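Local structure of zinc-finger (Saccharomonospora viridis, 3RMQ) at residues T92-A95 / E96-C100. The protein is of unknown function but binds a zinc ion through one histidine and three cysteines, as a zinc-finger protein. The protein carries 1 engineered substitution. Numbering follows the deposited sequence.
Sequences TRLA and EVLHC
The flat carboxylate of Glu96 reaches back to Thr92 through a water, which donates to Thr92 O (2.7 Å) and, at longer range, to Glu96 OE1. The first torsion of Glu96 (chi1 -79°) sets CG beside its own backbone N and brings it to 3.6 Å from Thr92 O; the bend at chi2 (-69°) then places the carboxylate, on the exposed side of the helix, where OE1 can share that water. Beneath this side chain, Glu96 N donates to Arg93 O and, weakly, to Thr92 O. Leu94 O accepts from both Val97 N, at 3.0 Å, and Leu98 N, at 2.9 Å, so that two N-H groups grip one oxygen and i+3 and i+4 bonds are mixed in this last turn. Methyl CG2 of Val97, beside its own backbone N, packs against Arg93 O at 3.6 Å. On the buried side Leu94 and Leu98 cross obliquely, Leu94 CG lying 3.8 Å from Leu98 CD1. With Leu94 CG anti to the backbone N (chi1 -179°), its branched end lies beside Leu98; both leucines also pack on helices 60-69 and 102-109. The side chain of Arg93 touches Cys36, a ligand of the zinc ion, and forms a long, weak ion pair with Glu38. The last turn of helix 88-97 and Leu98, just beyond it, thus pack against helices 60-69 and 102-109, as at the C-terminal end of an amphipathic helix, while Arg93 borders the zinc site of one histidine and three cysteines.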
loop_
_atom_site.group_PDB
_atom_site.type_symbol
_atom_site.label_atom_id
_atom_site.label_comp_id
_atom_site.label_asym_id
_atom_site.label_seq_id
_atom_site.Cartn_x
_atom_site.Cartn_y
_atom_site.Cartn_z
ATOM N N THR A 92 -4.095 -8.625 -7.959
ATOM C CA THR A 92 -4.268 -8.067 -9.291
ATOM C C THR A 92 -4.066 -6.544 -9.223
ATOM O O THR A 92 -3.568 -5.934 -10.176
ATOM C CB THR A 92 -5.606 -8.487 -9.944
ATOM O OG1 THR A 92 -6.692 -7.981 -9.172
ATOM C CG2 THR A 92 -5.690 -10.016 -10.023
ATOM N N ARG A 93 -4.384 -5.932 -8.085
ATOM C CA ARG A 93 -4.081 -4.513 -7.900
ATOM C C ARG A 93 -2.541 -4.263 -7.891
ATOM O O ARG A 93 -2.055 -3.311 -8.503
ATOM C CB ARG A 93 -4.738 -4.003 -6.606
ATOM C CG ARG A 93 -4.573 -2.515 -6.366
ATOM C CD ARG A 93 -5.416 -2.066 -5.091
ATOM N NE ARG A 93 -6.835 -2.396 -5.265
ATOM C CZ ARG A 93 -7.634 -2.918 -4.326
ATOM N NH1 ARG A 93 -7.179 -3.171 -3.112
ATOM N NH2 ARG A 93 -8.915 -3.191 -4.602
ATOM N N LEU A 94 -1.765 -5.131 -7.222
ATOM C CA LEU A 94 -0.293 -4.970 -7.222
ATOM C C LEU A 94 0.265 -5.150 -8.640
ATOM O O LEU A 94 1.234 -4.485 -9.019
ATOM C CB LEU A 94 0.383 -5.997 -6.316
ATOM C CG LEU A 94 1.915 -5.923 -6.197
ATOM C CD1 LEU A 94 2.339 -4.585 -5.652
ATOM C CD2 LEU A 94 2.426 -7.031 -5.282
ATOM N N ALA A 95 -0.303 -6.077 -9.407
ATOM C CA ALA A 95 0.174 -6.307 -10.781
ATOM C C ALA A 95 -0.033 -5.082 -11.679
ATOM O O ALA A 95 0.645 -4.930 -12.694
ATOM C CB ALA A 95 -0.487 -7.536 -11.410
ATOM N N GLU A 96 -0.975 -4.223 -11.323
ATOM C CA GLU A 96 -1.210 -3.022 -12.107
ATOM C C GLU A 96 -0.119 -1.985 -11.823
ATOM O O GLU A 96 0.133 -1.099 -12.634
ATOM C CB GLU A 96 -2.604 -2.446 -11.806
ATOM C CG GLU A 96 -3.753 -3.174 -12.513
ATOM C CD GLU A 96 -3.771 -2.954 -14.047
ATOM O OE1 GLU A 96 -4.321 -3.819 -14.772
ATOM O OE2 GLU A 96 -3.247 -1.915 -14.530
ATOM N N VAL A 97 0.529 -2.119 -10.669
ATOM C CA VAL A 97 1.556 -1.197 -10.204
ATOM C C VAL A 97 2.951 -1.642 -10.591
ATOM O O VAL A 97 3.808 -0.812 -10.866
ATOM C CB VAL A 97 1.565 -1.114 -8.630
ATOM C CG1 VAL A 97 2.759 -0.320 -8.131
ATOM C CG2 VAL A 97 0.278 -0.540 -8.104
ATOM N N LEU A 98 3.216 -2.945 -10.547
ATOM C CA LEU A 98 4.543 -3.452 -10.879
ATOM C C LEU A 98 4.621 -3.646 -12.401
ATOM O O LEU A 98 3.592 -3.667 -13.083
ATOM C CB LEU A 98 4.836 -4.750 -10.131
ATOM C CG LEU A 98 4.785 -4.616 -8.602
ATOM C CD1 LEU A 98 5.274 -5.890 -7.962
ATOM C CD2 LEU A 98 5.618 -3.479 -8.146
ATOM N N HIS A 99 5.825 -3.767 -12.943
ATOM C CA HIS A 99 5.938 -3.880 -14.388
ATOM C C HIS A 99 6.362 -5.252 -14.857
ATOM O O HIS A 99 6.447 -5.498 -16.055
ATOM C CB HIS A 99 6.871 -2.808 -14.918
ATOM C CG HIS A 99 6.229 -1.465 -14.972
ATOM N ND1 HIS A 99 6.830 -0.330 -14.477
ATOM C CD2 HIS A 99 5.017 -1.081 -15.440
ATOM C CE1 HIS A 99 6.020 0.702 -14.648
ATOM N NE2 HIS A 99 4.914 0.273 -15.231
ATOM N N CYS A 100 6.610 -6.148 -13.912
ATOM C CA CYS A 100 6.957 -7.526 -14.242
ATOM C C CYS A 100 5.696 -8.350 -14.639
ATOM O O CYS A 100 4.589 -7.810 -14.679
ATOM C CB CYS A 100 7.713 -8.168 -13.079
ATOM S SG CYS A 100 6.864 -8.040 -11.492
HETATM O O HOH W 1 -3.698 -6.366 -12.811
#